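Local coordinates for naphthalene dioxygenase large subunit (Rhodococcus sp., PDB 2B1X), which serves as the large subunit of a Rieske-type non-haem iron oxygenase, carrying a [2Fe-2S] cluster and an iron(III) ion in separate domains, at residues 28-31 with 32-35; 55-58 with 59-62; 284-287 with 288-291. All blocks are in the same frame, centred on the assembly; numbering follows the deposited sequence.

Contact 1: residues 28-31 with 32-35; sequences INDP and EVHD
Asp-30 sits just ahead of helix 31-40, at its N-cap, with its carboxylate turned onto the amides of Glu-32 and Val-33. With CG placed opposite the backbone N (chi1 -174°), OD1 comes to the first two N-H groups of the helix, Pro-31 having none. The firmer bond runs from Val-33 N to Asp-30 OD1, 3.1 Å at 156°, and uses the anti lone pair, the one facing away from OD2. Glu-32 N stands equally near the same Asp-30 OD1, 3.1 Å, but its N-H points well off the oxygen and the bond is weak.

The side chains of Asp-30 and Val-33 cross at roughly a right angle. In that crossing Val-33 CG2 lies 3.7 Å from Asp-30 CB and also packs beside OD1, so a methyl flanks the acceptor while the amide of the same residue bonds to it. Farther out, Val-33 and Glu-32 both touch Leu-6 of helix 4-16, and the Glu-32 chain runs extended away from the cap to meet Ser-3.

The main chain carries the helix onward. His-34 N gives Asp-30 O a nearly straight bond of 2.9 Å, and Asp-35 N bonds to Pro-31 O at 3.0 Å. A water also donates to Pro-31 O, at 2.9 Å, with a weak second bond to Asp-35 OD1; that carboxylate has a salt bridge with Arg-38.

Asp-30 therefore serves two purposes: OD1 satisfies amides at the start of the helix, while OD2 forms a salt bridge with Lys-389. The lysine and the positive end of the helix dipole would probably both favour the ionised carboxylate.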
loop_
_atom_site.group_PDB
_atom_site.type_symbol
_atom_site.label_atom_id
_atom_site.label_comp_id
_atom_site.label_asym_id
_atom_site.label_seq_id
_atom_site.Cartn_x
_atom_site.Cartn_y
_atom_site.Cartn_z
ATOM N N ILE A 28 -4.309 -21.743 6.287
ATOM C CA ILE A 28 -4.056 -20.520 7.030
ATOM C C ILE A 28 -3.999 -19.231 6.192
ATOM O O ILE A 28 -4.673 -18.238 6.508
ATOM C CB ILE A 28 -2.781 -20.667 7.923
ATOM C CG1 ILE A 28 -3.026 -21.699 9.032
ATOM C CG2 ILE A 28 -2.404 -19.335 8.544
ATOM C CD1 ILE A 28 -1.762 -22.175 9.702
ATOM N N ASN A 29 -3.176 -19.242 5.156
ATOM C CA ASN A 29 -2.937 -18.045 4.361
ATOM C C ASN A 29 -2.925 -18.416 2.871
ATOM O O ASN A 29 -1.877 -18.751 2.322
ATOM C CB ASN A 29 -1.602 -17.422 4.780
ATOM C CG ASN A 29 -1.279 -16.164 4.019
ATOM O OD1 ASN A 29 -2.090 -15.685 3.202
ATOM N ND2 ASN A 29 -0.076 -15.633 4.234
ATOM N N ASP A 30 -4.088 -18.382 2.240
ATOM C CA ASP A 30 -4.219 -18.734 0.822
ATOM C C ASP A 30 -5.364 -17.962 0.152
ATOM O O ASP A 30 -6.472 -17.996 0.656
ATOM C CB ASP A 30 -4.454 -20.241 0.714
ATOM C CG ASP A 30 -4.446 -20.712 -0.711
ATOM O OD1 ASP A 30 -5.544 -20.864 -1.287
ATOM O OD2 ASP A 30 -3.397 -20.907 -1.345
ATOM N N PRO A 31 -5.121 -17.304 -0.998
ATOM C CA PRO A 31 -6.166 -16.493 -1.646
ATOM C C PRO A 31 -7.426 -17.317 -2.008
ATOM O O PRO A 31 -8.529 -16.822 -1.814
ATOM C CB PRO A 31 -5.493 -15.959 -2.916
ATOM C CG PRO A 31 -4.050 -16.118 -2.700
ATOM C CD PRO A 31 -3.866 -17.293 -1.767
ATOM N N GLU A 32 -7.264 -18.555 -2.466
ATOM C CA GLU A 32 -8.421 -19.374 -2.870
ATOM C C GLU A 32 -9.195 -19.812 -1.620
ATOM O O GLU A 32 -10.425 -19.791 -1.604
ATOM C CB GLU A 32 -8.040 -20.603 -3.713
ATOM C CG GLU A 32 -9.267 -21.238 -4.390
ATOM C CD GLU A 32 -9.086 -22.677 -4.895
ATOM O OE1 GLU A 32 -7.958 -23.219 -4.831
ATOM O OE2 GLU A 32 -10.103 -23.257 -5.376
ATOM N N VAL A 33 -8.463 -20.162 -0.569
ATOM C CA VAL A 33 -9.094 -20.552 0.676
ATOM C C VAL A 33 -9.920 -19.358 1.135
ATOM O O VAL A 33 -11.106 -19.500 1.454
ATOM C CB VAL A 33 -8.055 -20.971 1.726
ATOM C CG1 VAL A 33 -8.689 -21.060 3.101
ATOM C CG2 VAL A 33 -7.426 -22.345 1.364
ATOM N N HIS A 34 -9.308 -18.174 1.180
ATOM C CA HIS A 34 -10.052 -16.996 1.624
ATOM C C HIS A 34 -11.325 -16.761 0.803
ATOM O O HIS A 34 -12.387 -16.512 1.364
ATOM C CB HIS A 34 -9.179 -15.720 1.620
ATOM C CG HIS A 34 -9.781 -14.605 2.402
ATOM N ND1 HIS A 34 -9.739 -14.558 3.785
ATOM C CD2 HIS A 34 -10.473 -13.506 2.007
ATOM C CE1 HIS A 34 -10.369 -13.472 4.203
ATOM N NE2 HIS A 34 -10.835 -12.822 3.150
ATOM N N ASP A 35 -11.226 -16.883 -0.527
ATOM C CA ASP A 35 -12.373 -16.580 -1.385
ATOM C C ASP A 35 -13.510 -17.582 -1.206
ATOM O O ASP A 35 -14.677 -17.191 -1.130
ATOM C CB ASP A 35 -11.978 -16.536 -2.869
ATOM C CG ASP A 35 -11.217 -15.280 -3.238
ATOM O OD1 ASP A 35 -11.384 -14.240 -2.549
ATOM O OD2 ASP A 35 -10.459 -15.236 -4.261
HETATM O O HOH W 1 -8.260 -13.913 -1.457
#

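Contact 2: residues 55-58 with 59-62; sequences IPER and GDYV
A type II beta turn from Glu-57 to Asp-60 leads into strand 60-66 of the antiparallel sheet in the Rieske domain, and the side chain of Asp-60 folds back onto the residues before it. The turn is closed by Asp-60 N, which donates to Glu-57 O at 3.0 Å. A second bond runs the other way: Glu-57 N meets Asp-60 OD2 at 2.8 Å, approaching 56° out of the carboxylate plane. The same two residues thus exchange bonds, backbone to backbone and backbone to side chain.

Pro-56 crosses the aspartate at about a right angle and sets its CD only 3.0 Å from Asp-60 OD2. Glu-57 lies alongside, pointing the same way, its CB against that oxygen; the two carboxylate planes are turned 71° apart. Asp-60 OD1 takes a bond from Asn-102, which also binds Arg-58 O, so one amide ties the turn to the neighbouring strand 100-102. Gly-59 is the third residue of the turn, with the positive phi (98°) characteristic of that position in a type II turn.

On the buried side, Ile-55 rests against Val-73 of strand 69-75 and packs along the start of strand 60-66. Ile-55 CB sits 3.8 Å from Asp-60 CB. Ile-55 CG2 touches Tyr-61 CA and comes to 4.2 Å from Val-62 CG1.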
loop_
_atom_site.group_PDB
_atom_site.type_symbol
_atom_site.label_atom_id
_atom_site.label_comp_id
_atom_site.label_asym_id
_atom_site.label_seq_id
_atom_site.Cartn_x
_atom_site.Cartn_y
_atom_site.Cartn_z
ATOM N N ILE A 55 -26.932 -0.188 21.584
ATOM C CA ILE A 55 -28.016 0.534 20.934
ATOM C C ILE A 55 -29.245 0.528 21.841
ATOM O O ILE A 55 -30.296 -0.023 21.497
ATOM C CB ILE A 55 -28.291 -0.068 19.542
ATOM C CG1 ILE A 55 -28.472 -1.593 19.626
ATOM C CG2 ILE A 55 -27.087 0.253 18.629
ATOM C CD1 ILE A 55 -29.046 -2.262 18.385
ATOM N N PRO A 56 -29.113 1.120 23.022
ATOM C CA PRO A 56 -30.171 1.014 24.045
ATOM C C PRO A 56 -31.402 1.873 23.777
ATOM O O PRO A 56 -32.485 1.492 24.216
ATOM C CB PRO A 56 -29.479 1.474 25.334
ATOM C CG PRO A 56 -28.378 2.374 24.906
ATOM C CD PRO A 56 -27.957 1.919 23.486
ATOM N N GLU A 57 -31.241 2.997 23.079
ATOM C CA GLU A 57 -32.334 3.939 22.844
ATOM C C GLU A 57 -32.855 3.832 21.420
ATOM O O GLU A 57 -32.113 3.464 20.494
ATOM C CB GLU A 57 -31.851 5.378 23.028
ATOM C CG GLU A 57 -31.306 5.715 24.398
ATOM C CD GLU A 57 -32.325 5.497 25.484
ATOM O OE1 GLU A 57 -33.454 6.053 25.359
ATOM O OE2 GLU A 57 -31.991 4.771 26.450
ATOM N N ARG A 58 -34.122 4.185 21.236
ATOM C CA ARG A 58 -34.718 4.214 19.920
ATOM C C ARG A 58 -33.958 5.214 19.023
ATOM O O ARG A 58 -33.691 6.352 19.411
ATOM C CB ARG A 58 -36.210 4.542 20.028
ATOM C CG ARG A 58 -36.980 3.444 20.786
ATOM C CD ARG A 58 -38.480 3.532 20.637
ATOM N NE ARG A 58 -39.139 2.469 21.378
ATOM C CZ ARG A 58 -40.428 2.186 21.291
ATOM N NH1 ARG A 58 -41.218 2.895 20.473
ATOM N NH2 ARG A 58 -40.935 1.204 22.027
ATOM N N GLY A 59 -33.570 4.764 17.838
ATOM C CA GLY A 59 -32.748 5.581 16.956
ATOM C C GLY A 59 -31.251 5.276 16.992
ATOM O O GLY A 59 -30.510 5.641 16.045
ATOM N N ASP A 60 -30.791 4.651 18.079
ATOM C CA ASP A 60 -29.383 4.245 18.231
ATOM C C ASP A 60 -28.993 3.243 17.124
ATOM O O ASP A 60 -29.775 2.348 16.754
ATOM C CB ASP A 60 -29.135 3.597 19.587
ATOM C CG ASP A 60 -29.086 4.597 20.757
ATOM O OD1 ASP A 60 -29.122 5.835 20.563
ATOM O OD2 ASP A 60 -29.027 4.223 21.945
ATOM N N TYR A 61 -27.785 3.402 16.599
ATOM C CA TYR A 61 -27.271 2.454 15.625
ATOM C C TYR A 61 -25.759 2.338 15.703
ATOM O O TYR A 61 -25.085 3.283 16.128
ATOM C CB TYR A 61 -27.680 2.890 14.203
ATOM C CG TYR A 61 -26.988 4.144 13.741
ATOM C CD1 TYR A 61 -25.728 4.081 13.117
ATOM C CD2 TYR A 61 -27.598 5.393 13.899
ATOM C CE1 TYR A 61 -25.075 5.248 12.689
ATOM C CE2 TYR A 61 -26.991 6.558 13.451
ATOM C CZ TYR A 61 -25.722 6.485 12.855
ATOM O OH TYR A 61 -25.096 7.627 12.404
ATOM N N VAL A 62 -25.240 1.195 15.243
ATOM C CA VAL A 62 -23.814 0.999 15.019
ATOM C C VAL A 62 -23.711 0.382 13.615
ATOM O O VAL A 62 -24.668 -0.224 13.141
ATOM C CB VAL A 62 -23.141 0.076 16.082
ATOM C CG1 VAL A 62 -23.113 0.747 17.477
ATOM C CG2 VAL A 62 -23.825 -1.302 16.187
#

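Contact 3: residues 284-287 with 288-291; sequences QVEI and FRPT
Helix 282-288 of the catalytic domain ends here in a type I beta turn, Phe-288 to Thr-291, with a salt bridge between Glu-286 and Arg-289 along one flank. The packed part is formed by Ile-287 and Phe-288. Both side chains lie on Ile-179 of helix 174-181; Ile-287 also meets Phe-175 and Ile-253, while Phe-288 reaches Phe-265. The last helical turn is held by Phe-288 N, which donates to Gln-284 O at 3.0 Å. The next bond, Arg-289 N to Val-285 O, is weak, with an N-H...O angle of 128°, as the chain leaves the helix. Pro-290 sets its CD 3.3 Å from Ile-287 O, and Thr-291 N returns to Phe-288 O to close the turn.

The solvent side belongs to exposed Glu-286, whose side chain runs beside that of Arg-289, pointing the same way. A bend at chi3 (-64°) in the arginine brings its guanidinium round edge-on to the carboxylate, the two planes only 20° apart. The grip is side-on and two-pronged, one nitrogen to each oxygen, and Arg-289 NH1 has a further salt bridge to Glu-264. Arg-289 NE meets Glu-286 OE1 at 2.9 Å, and Arg-289 NH2 donates to the syn lone pair of Glu-286 OE2 at 2.7 Å, with that oxygen almost exactly in the guanidinium plane.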
loop_
_atom_site.group_PDB
_atom_site.type_symbol
_atom_site.label_atom_id
_atom_site.label_comp_id
_atom_site.label_asym_id
_atom_site.label_seq_id
_atom_site.Cartn_x
_atom_site.Cartn_y
_atom_site.Cartn_z
ATOM N N GLN A 284 -25.139 -24.952 36.559
ATOM C CA GLN A 284 -24.356 -23.822 36.027
ATOM C C GLN A 284 -23.610 -23.148 37.171
ATOM O O GLN A 284 -22.414 -22.850 37.048
ATOM C CB GLN A 284 -25.254 -22.821 35.286
ATOM C CG GLN A 284 -25.782 -23.355 33.965
ATOM C CD GLN A 284 -26.830 -22.487 33.342
ATOM O OE1 GLN A 284 -27.722 -22.001 34.036
ATOM N NE2 GLN A 284 -26.742 -22.285 32.024
ATOM N N VAL A 285 -24.312 -22.939 38.285
ATOM C CA VAL A 285 -23.752 -22.275 39.465
ATOM C C VAL A 285 -22.500 -22.997 39.988
ATOM O O VAL A 285 -21.470 -22.357 40.281
ATOM C CB VAL A 285 -24.800 -22.130 40.595
ATOM C CG1 VAL A 285 -24.145 -21.640 41.897
ATOM C CG2 VAL A 285 -25.953 -21.198 40.190
ATOM N N GLU A 286 -22.592 -24.330 40.121
ATOM C CA GLU A 286 -21.461 -25.112 40.607
ATOM C C GLU A 286 -20.279 -25.198 39.626
ATOM O O GLU A 286 -19.127 -25.274 40.051
ATOM C CB GLU A 286 -21.911 -26.510 41.090
ATOM C CG GLU A 286 -22.775 -26.494 42.354
ATOM C CD GLU A 286 -22.254 -25.549 43.436
ATOM O OE1 GLU A 286 -21.060 -25.664 43.822
ATOM O OE2 GLU A 286 -23.039 -24.688 43.894
ATOM N N ILE A 287 -20.545 -25.188 38.325
ATOM C CA ILE A 287 -19.450 -25.079 37.353
ATOM C C ILE A 287 -18.755 -23.716 37.471
ATOM O O ILE A 287 -17.520 -23.639 37.422
ATOM C CB ILE A 287 -19.946 -25.376 35.906
ATOM C CG1 ILE A 287 -20.193 -26.882 35.739
ATOM C CG2 ILE A 287 -19.000 -24.802 34.857
ATOM C CD1 ILE A 287 -21.004 -27.271 34.494
ATOM N N PHE A 288 -19.535 -22.645 37.662
ATOM C CA PHE A 288 -18.943 -21.301 37.746
ATOM C C PHE A 288 -18.216 -21.047 39.063
ATOM O O PHE A 288 -17.254 -20.274 39.111
ATOM C CB PHE A 288 -19.995 -20.211 37.521
ATOM C CG PHE A 288 -19.419 -18.817 37.404
ATOM C CD1 PHE A 288 -18.369 -18.547 36.514
ATOM C CD2 PHE A 288 -19.951 -17.769 38.146
ATOM C CE1 PHE A 288 -17.839 -17.248 36.374
ATOM C CE2 PHE A 288 -19.433 -16.463 38.016
ATOM C CZ PHE A 288 -18.368 -16.207 37.130
ATOM N N ARG A 289 -18.668 -21.694 40.134
ATOM C CA ARG A 289 -18.207 -21.344 41.477
ATOM C C ARG A 289 -16.666 -21.218 41.662
ATOM O O ARG A 289 -16.197 -20.242 42.279
ATOM C CB ARG A 289 -18.784 -22.304 42.508
ATOM C CG ARG A 289 -18.549 -21.875 43.942
ATOM C CD ARG A 289 -19.016 -22.900 44.990
ATOM N NE ARG A 289 -20.469 -23.084 44.938
ATOM C CZ ARG A 289 -21.350 -22.315 45.573
ATOM N NH1 ARG A 289 -20.938 -21.300 46.318
ATOM N NH2 ARG A 289 -22.650 -22.559 45.455
ATOM N N PRO A 290 -15.898 -22.201 41.190
ATOM C CA PRO A 290 -14.439 -22.172 41.335
ATOM C C PRO A 290 -13.682 -21.634 40.091
ATOM O O PRO A 290 -12.492 -21.839 39.973
ATOM C CB PRO A 290 -14.109 -23.649 41.535
ATOM C CG PRO A 290 -15.142 -24.374 40.724
ATOM C CD PRO A 290 -16.327 -23.445 40.520
ATOM N N THR A 291 -14.360 -20.941 39.185
ATOM C CA THR A 291 -13.711 -20.474 37.946
ATOM C C THR A 291 -12.699 -19.357 38.178
ATOM O O THR A 291 -12.940 -18.455 38.991
ATOM C CB THR A 291 -14.791 -19.988 36.980
ATOM O OG1 THR A 291 -15.521 -21.128 36.502
ATOM C CG2 THR A 291 -14.180 -19.348 35.705
#

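From the N terminus the three contacts come strictly in series, none nested in or crossing another. Contact 1 ends the loop after strand 22-24 and starts helix 31-40; its residues touch helix 4-16 and, at the cap, bridge to Lys-389 much later in the chain. Contact 2 turns the loop after strand 47-51 into strand 60-66 of the Rieske domain, next to strands 69-75 and 100-102. Contact 3 ends helix 282-288 and turns the chain toward strand 293-298 in the catalytic domain, against helix 174-181. Contacts 1 and 3, with centres about 40 Å apart, lie on opposite sides of the chain's centre; no two of the three touch.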